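Local structure of oxidoreductase (Methanosarcina mazei, 3KA7) at residues 387-401 against 410-422. The protein binds flavin-adenine dinucleotide and is probably an oxidoreductase of the flavin-containing amine oxidase family, its substrate not established. Residues are numbered along the deposited sequence; the frame is centred on the assembly and turned at random.
Sequences NETPFSGLYVVGDGA and EGVALGVMSVMEK. With FAD (flavin-adenine dinucleotide), chain B.
Lys422 and Glu388 form a salt bridge across the solvent-exposed end of the contact, with Lys422 NZ 3.0 Å from Glu388 OE2 and lying above the carboxylate plane, 51° out of it. At the other end, a water accepts from Gly398 N and lies 2.9 Å from Val412 O, tying the turn after the strand to the helix. Beyond the strand, Asp399 N donates to FAD O2P (2.9 Å, 164°) and Asp399 OD2 accepts from FAD O3'. The side-chain amide of Asn387 lies close to the carbonyl oxygens of Val396 and Ala401 and beside Gly415 O. With an alanine here the amide is gone, and those of Val396 and Ala401 would probably lose a polar neighbour, with a gap opened beside Gly415 and Ser418. Strand 394-396 is an edge strand of the five-stranded parallel sheet of the Rossmann-type FAD domain, and helix 408-421 packs on it as the next element of the chain. Val412 CG2 packs against Asp399 CB. Stretched out from CG onward, Lys422 passes the Tyr395 ring obliquely, its CD 4.1 Å from Tyr395 CE1. Val419 spreads its two methyls over strand and loop: CG1 meets Tyr395 CG at 3.9 Å, and CG2 reaches Asn387 CB (3.4 Å) and Val397 CG1. Val416 CG2 rests on Val397 CB, and both valines also touch Ser15 of helix 10-21.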
loop_
_atom_site.group_PDB
_atom_site.type_symbol
_atom_site.label_atom_id
_atom_site.label_comp_id
_atom_site.label_asym_id
_atom_site.label_seq_id
_atom_site.Cartn_x
_atom_site.Cartn_y
_atom_site.Cartn_z
ATOM N N ASN A 387 -2.033 -16.295 5.707
ATOM C CA ASN A 387 -1.919 -15.676 7.023
ATOM C C ASN A 387 -1.634 -16.675 8.127
ATOM O O ASN A 387 -1.534 -16.287 9.284
ATOM C CB ASN A 387 -3.213 -14.953 7.400
ATOM C CG ASN A 387 -3.668 -14.015 6.348
ATOM O OD1 ASN A 387 -3.145 -12.895 6.236
ATOM N ND2 ASN A 387 -4.663 -14.444 5.552
ATOM N N GLU A 388 -1.514 -17.957 7.784
ATOM C CA GLU A 388 -1.290 -18.971 8.814
ATOM C C GLU A 388 0.185 -19.218 9.085
ATOM O O GLU A 388 1.038 -18.861 8.280
ATOM C CB GLU A 388 -1.981 -20.282 8.431
ATOM C CG GLU A 388 -3.485 -20.095 8.267
ATOM C CD GLU A 388 -4.259 -21.390 8.115
ATOM O OE1 GLU A 388 -3.646 -22.459 7.927
ATOM O OE2 GLU A 388 -5.501 -21.325 8.180
ATOM N N THR A 389 0.462 -19.854 10.220
ATOM C CA THR A 389 1.821 -20.189 10.620
ATOM C C THR A 389 1.804 -21.642 11.067
ATOM O O THR A 389 0.743 -22.281 11.058
ATOM C CB THR A 389 2.316 -19.296 11.780
ATOM O OG1 THR A 389 1.638 -19.643 13.000
ATOM C CG2 THR A 389 2.061 -17.811 11.469
ATOM N N PRO A 390 2.969 -22.175 11.452
ATOM C CA PRO A 390 3.037 -23.556 11.931
ATOM C C PRO A 390 2.298 -23.778 13.249
ATOM O O PRO A 390 2.126 -24.930 13.672
ATOM C CB PRO A 390 4.546 -23.776 12.134
ATOM C CG PRO A 390 5.185 -22.834 11.171
ATOM C CD PRO A 390 4.306 -21.613 11.198
ATOM N N PHE A 391 1.860 -22.699 13.892
ATOM C CA PHE A 391 1.305 -22.791 15.233
ATOM C C PHE A 391 -0.172 -22.425 15.263
ATOM O O PHE A 391 -0.577 -21.369 14.764
ATOM C CB PHE A 391 2.090 -21.902 16.197
ATOM C CG PHE A 391 3.572 -22.135 16.155
ATOM C CD1 PHE A 391 4.117 -23.316 16.643
ATOM C CD2 PHE A 391 4.420 -21.182 15.604
ATOM C CE1 PHE A 391 5.494 -23.538 16.601
ATOM C CE2 PHE A 391 5.808 -21.402 15.558
ATOM C CZ PHE A 391 6.336 -22.576 16.053
ATOM N N SER A 392 -0.985 -23.291 15.858
ATOM C CA SER A 392 -2.394 -22.961 16.009
ATOM C C SER A 392 -2.580 -21.724 16.867
ATOM O O SER A 392 -1.849 -21.511 17.832
ATOM C CB SER A 392 -3.180 -24.148 16.582
ATOM O OG SER A 392 -3.476 -25.023 15.520
ATOM N N GLY A 393 -3.555 -20.897 16.498
ATOM C CA GLY A 393 -3.862 -19.692 17.252
ATOM C C GLY A 393 -2.925 -18.523 16.982
ATOM O O GLY A 393 -3.045 -17.480 17.615
ATOM N N LEU A 394 -1.990 -18.703 16.049
ATOM C CA LEU A 394 -1.106 -17.610 15.630
ATOM C C LEU A 394 -1.315 -17.290 14.159
ATOM O O LEU A 394 -1.093 -18.149 13.298
ATOM C CB LEU A 394 0.362 -17.986 15.875
ATOM C CG LEU A 394 1.393 -16.985 15.336
ATOM C CD1 LEU A 394 1.243 -15.637 16.014
ATOM C CD2 LEU A 394 2.792 -17.537 15.525
ATOM N N TYR A 395 -1.754 -16.061 13.883
ATOM C CA TYR A 395 -1.965 -15.578 12.514
ATOM C C TYR A 395 -1.159 -14.309 12.226
ATOM O O TYR A 395 -0.842 -13.545 13.133
ATOM C CB TYR A 395 -3.446 -15.288 12.274
ATOM C CG TYR A 395 -4.330 -16.526 12.366
ATOM C CD1 TYR A 395 -4.597 -17.291 11.238
ATOM C CD2 TYR A 395 -4.879 -16.924 13.578
ATOM C CE1 TYR A 395 -5.402 -18.431 11.313
ATOM C CE2 TYR A 395 -5.678 -18.064 13.667
ATOM C CZ TYR A 395 -5.938 -18.806 12.525
ATOM O OH TYR A 395 -6.733 -19.942 12.593
ATOM N N VAL A 396 -0.843 -14.099 10.955
ATOM C CA VAL A 396 -0.118 -12.901 10.522
ATOM C C VAL A 396 -1.006 -12.053 9.625
ATOM O O VAL A 396 -1.602 -12.557 8.662
ATOM C CB VAL A 396 1.165 -13.272 9.747
ATOM C CG1 VAL A 396 1.836 -12.000 9.171
ATOM C CG2 VAL A 396 2.098 -14.055 10.646
ATOM N N VAL A 397 -1.100 -10.766 9.947
ATOM C CA VAL A 397 -1.832 -9.824 9.113
ATOM C C VAL A 397 -0.943 -8.641 8.749
ATOM O O VAL A 397 0.128 -8.451 9.333
ATOM C CB VAL A 397 -3.083 -9.299 9.823
ATOM C CG1 VAL A 397 -4.014 -10.477 10.165
ATOM C CG2 VAL A 397 -2.699 -8.537 11.096
ATOM N N GLY A 398 -1.393 -7.840 7.788
ATOM C CA GLY A 398 -0.584 -6.706 7.338
ATOM C C GLY A 398 -0.141 -6.898 5.903
ATOM O O GLY A 398 -0.575 -7.844 5.238
ATOM N N ASP A 399 0.705 -5.999 5.416
ATOM C CA ASP A 399 1.064 -6.044 4.005
ATOM C C ASP A 399 2.133 -7.090 3.661
ATOM O O ASP A 399 2.623 -7.136 2.530
ATOM C CB ASP A 399 1.342 -4.639 3.428
ATOM C CG ASP A 399 2.689 -4.055 3.857
ATOM O OD1 ASP A 399 3.520 -4.762 4.481
ATOM O OD2 ASP A 399 2.907 -2.864 3.567
ATOM N N GLY A 400 2.466 -7.932 4.632
ATOM C CA GLY A 400 3.275 -9.130 4.378
ATOM C C GLY A 400 2.399 -10.356 4.220
ATOM O O GLY A 400 2.890 -11.467 3.988
ATOM N N ALA A 401 1.089 -10.146 4.351
ATOM C CA ALA A 401 0.110 -11.222 4.176
ATOM C C ALA A 401 -1.191 -10.661 3.610
ATOM O O ALA A 401 -2.249 -10.788 4.232
ATOM C CB ALA A 401 -0.153 -11.918 5.494
ATOM N N GLU A 410 -6.045 -2.265 0.638
ATOM C CA GLU A 410 -7.203 -3.085 0.294
ATOM C C GLU A 410 -6.814 -4.562 0.463
ATOM O O GLU A 410 -7.578 -5.374 1.001
ATOM C CB GLU A 410 -7.689 -2.788 -1.133
ATOM C CG GLU A 410 -7.906 -1.306 -1.453
ATOM C CD GLU A 410 -9.026 -0.641 -0.657
ATOM O OE1 GLU A 410 -9.711 -1.327 0.142
ATOM O OE2 GLU A 410 -9.221 0.582 -0.845
ATOM N N GLY A 411 -5.600 -4.899 0.034
ATOM C CA GLY A 411 -5.069 -6.232 0.282
ATOM C C GLY A 411 -4.892 -6.516 1.759
ATOM O O GLY A 411 -5.144 -7.623 2.216
ATOM N N VAL A 412 -4.437 -5.521 2.520
ATOM C CA VAL A 412 -4.298 -5.711 3.957
ATOM C C VAL A 412 -5.662 -6.049 4.551
ATOM O O VAL A 412 -5.796 -7.000 5.322
ATOM C CB VAL A 412 -3.738 -4.453 4.648
ATOM C CG1 VAL A 412 -3.837 -4.600 6.175
ATOM C CG2 VAL A 412 -2.304 -4.218 4.216
ATOM N N ALA A 413 -6.683 -5.284 4.164
ATOM C CA ALA A 413 -8.047 -5.527 4.666
ATOM C C ALA A 413 -8.556 -6.936 4.315
ATOM O O ALA A 413 -9.094 -7.644 5.175
ATOM C CB ALA A 413 -8.993 -4.458 4.128
ATOM N N LEU A 414 -8.380 -7.342 3.057
ATOM C CA LEU A 414 -8.811 -8.675 2.620
ATOM C C LEU A 414 -8.170 -9.758 3.469
ATOM O O LEU A 414 -8.829 -10.711 3.874
ATOM C CB LEU A 414 -8.492 -8.893 1.139
ATOM C CG LEU A 414 -9.354 -8.095 0.164
ATOM C CD1 LEU A 414 -8.771 -8.127 -1.252
ATOM C CD2 LEU A 414 -10.791 -8.609 0.175
ATOM N N GLY A 415 -6.879 -9.606 3.744
ATOM C CA GLY A 415 -6.175 -10.561 4.604
ATOM C C GLY A 415 -6.747 -10.629 6.016
ATOM O O GLY A 415 -6.946 -11.715 6.554
ATOM N N VAL A 416 -7.014 -9.477 6.627
ATOM C CA VAL A 416 -7.580 -9.470 7.973
ATOM C C VAL A 416 -8.944 -10.160 7.949
ATOM O O VAL A 416 -9.244 -10.969 8.820
ATOM C CB VAL A 416 -7.718 -8.035 8.550
ATOM C CG1 VAL A 416 -8.438 -8.058 9.893
ATOM C CG2 VAL A 416 -6.342 -7.380 8.694
HETATM N N MSE A 417 -9.749 -9.865 6.927
HETATM C CA MSE A 417 -11.068 -10.501 6.799
HETATM C C MSE A 417 -10.929 -12.020 6.743
HETATM O O MSE A 417 -11.715 -12.751 7.345
HETATM C CB MSE A 417 -11.790 -10.002 5.548
HETATM C CG MSE A 417 -12.230 -8.547 5.613
HETATM SE SE MSE A 417 -12.933 -7.992 3.880
HETATM C CE MSE A 417 -13.971 -6.430 4.433
ATOM N N SER A 418 -9.915 -12.496 6.027
ATOM C CA SER A 418 -9.675 -13.937 5.910
ATOM C C SER A 418 -9.390 -14.586 7.266
ATOM O O SER A 418 -9.941 -15.642 7.604
ATOM C CB SER A 418 -8.528 -14.202 4.929
ATOM O OG SER A 418 -8.199 -15.577 4.909
ATOM N N VAL A 419 -8.536 -13.943 8.053
ATOM C CA VAL A 419 -8.215 -14.416 9.391
ATOM C C VAL A 419 -9.452 -14.418 10.280
ATOM O O VAL A 419 -9.722 -15.392 10.990
ATOM C CB VAL A 419 -7.124 -13.553 10.025
ATOM C CG1 VAL A 419 -7.005 -13.824 11.504
ATOM C CG2 VAL A 419 -5.794 -13.794 9.310
HETATM N N MSE A 420 -10.195 -13.322 10.247
HETATM C CA MSE A 420 -11.390 -13.199 11.076
HETATM C C MSE A 420 -12.372 -14.332 10.765
HETATM O O MSE A 420 -12.975 -14.903 11.670
HETATM C CB MSE A 420 -12.059 -11.847 10.840
HETATM C CG MSE A 420 -11.201 -10.635 11.215
HETATM SE SE MSE A 420 -10.758 -10.543 13.106
HETATM C CE MSE A 420 -8.877 -11.116 13.046
ATOM N N GLU A 421 -12.528 -14.650 9.486
ATOM C CA GLU A 421 -13.447 -15.709 9.071
ATOM C C GLU A 421 -12.956 -17.059 9.571
ATOM O O GLU A 421 -13.750 -17.928 9.947
ATOM C CB GLU A 421 -13.598 -15.714 7.551
ATOM C CG GLU A 421 -14.240 -14.438 6.999
ATOM C CD GLU A 421 -13.974 -14.219 5.517
ATOM O OE1 GLU A 421 -13.585 -15.183 4.820
ATOM O OE2 GLU A 421 -14.150 -13.072 5.043
ATOM N N LYS A 422 -11.641 -17.232 9.587
ATOM C CA LYS A 422 -11.049 -18.462 10.088
ATOM C C LYS A 422 -11.255 -18.587 11.588
ATOM O O LYS A 422 -11.628 -19.664 12.065
ATOM C CB LYS A 422 -9.554 -18.526 9.741
ATOM C CG LYS A 422 -9.284 -18.858 8.281
ATOM C CD LYS A 422 -7.794 -18.799 7.945
ATOM C CE LYS A 422 -7.556 -19.163 6.484
ATOM N NZ LYS A 422 -6.108 -19.150 6.147
HETATM P PA FAD B . 2.686 -1.817 9.668
HETATM O O1A FAD B . 3.881 -2.568 9.141
HETATM O O2A FAD B . 2.478 -0.420 9.134
HETATM O O5B FAD B . 2.773 -1.749 11.270
HETATM C C5B FAD B . 3.522 -2.728 11.980
HETATM C C4B FAD B . 3.587 -2.186 13.412
HETATM O O4B FAD B . 4.224 -3.102 14.280
HETATM C C3B FAD B . 4.382 -0.878 13.464
HETATM O O3B FAD B . 3.606 0.147 14.063
HETATM C C2B FAD B . 5.604 -1.229 14.316
HETATM O O2B FAD B . 6.067 -0.144 15.097
HETATM C C1B FAD B . 5.090 -2.390 15.159
HETATM N N9A FAD B . 6.120 -3.332 15.617
HETATM C C8A FAD B . 7.193 -3.862 14.929
HETATM N N7A FAD B . 7.829 -4.744 15.753
HETATM C C5A FAD B . 7.161 -4.766 16.938
HETATM C C6A FAD B . 7.373 -5.449 18.127
HETATM N N6A FAD B . 8.326 -6.373 18.205
HETATM N N1A FAD B . 6.502 -5.252 19.179
HETATM C C2A FAD B . 5.437 -4.381 19.071
HETATM N N3A FAD B . 5.230 -3.697 17.892
HETATM C C4A FAD B . 6.090 -3.893 16.858
HETATM N N1 FAD B . -1.090 1.976 0.936
HETATM C C2 FAD B . -2.289 2.441 0.422
HETATM O O2 FAD B . -3.317 1.762 0.546
HETATM N N3 FAD B . -2.314 3.654 -0.250
HETATM C C4 FAD B . -1.158 4.398 -0.413
HETATM O O4 FAD B . -1.174 5.476 -1.008
HETATM C C4X FAD B . 0.045 3.930 0.096
HETATM N N5 FAD B . 1.210 4.662 -0.081
HETATM C C5X FAD B . 2.399 4.187 0.446
HETATM C C6 FAD B . 3.576 4.919 0.292
HETATM C C7 FAD B . 4.768 4.455 0.837
HETATM C C7M FAD B . 6.026 5.266 0.651
HETATM C C8 FAD B . 4.771 3.253 1.532
HETATM C C8M FAD B . 6.038 2.713 2.129
HETATM C C9 FAD B . 3.601 2.513 1.680
HETATM C C9A FAD B . 2.407 2.984 1.142
HETATM N N10 FAD B . 1.238 2.248 1.289
HETATM C C10 FAD B . 0.061 2.719 0.776
HETATM C "C1'" FAD B . 1.239 0.908 1.947
HETATM C "C2'" FAD B . 0.747 1.067 3.391
HETATM O "O2'" FAD B . 1.402 2.179 3.996
HETATM C "C3'" FAD B . 1.045 -0.217 4.161
HETATM O "O3'" FAD B . 0.640 -1.335 3.380
HETATM C "C4'" FAD B . 0.369 -0.337 5.524
HETATM O "O4'" FAD B . 0.529 0.829 6.305
HETATM C "C5'" FAD B . 1.049 -1.493 6.249
HETATM O "O5'" FAD B . 0.254 -1.814 7.363
HETATM P P FAD B . 0.539 -3.137 8.194
HETATM O O1P FAD B . -0.775 -3.700 8.676
HETATM O O2P FAD B . 1.413 -4.114 7.434
HETATM O O3P FAD B . 1.335 -2.681 9.516
HETATM O O HOH W 1 -3.592 -8.699 6.195
#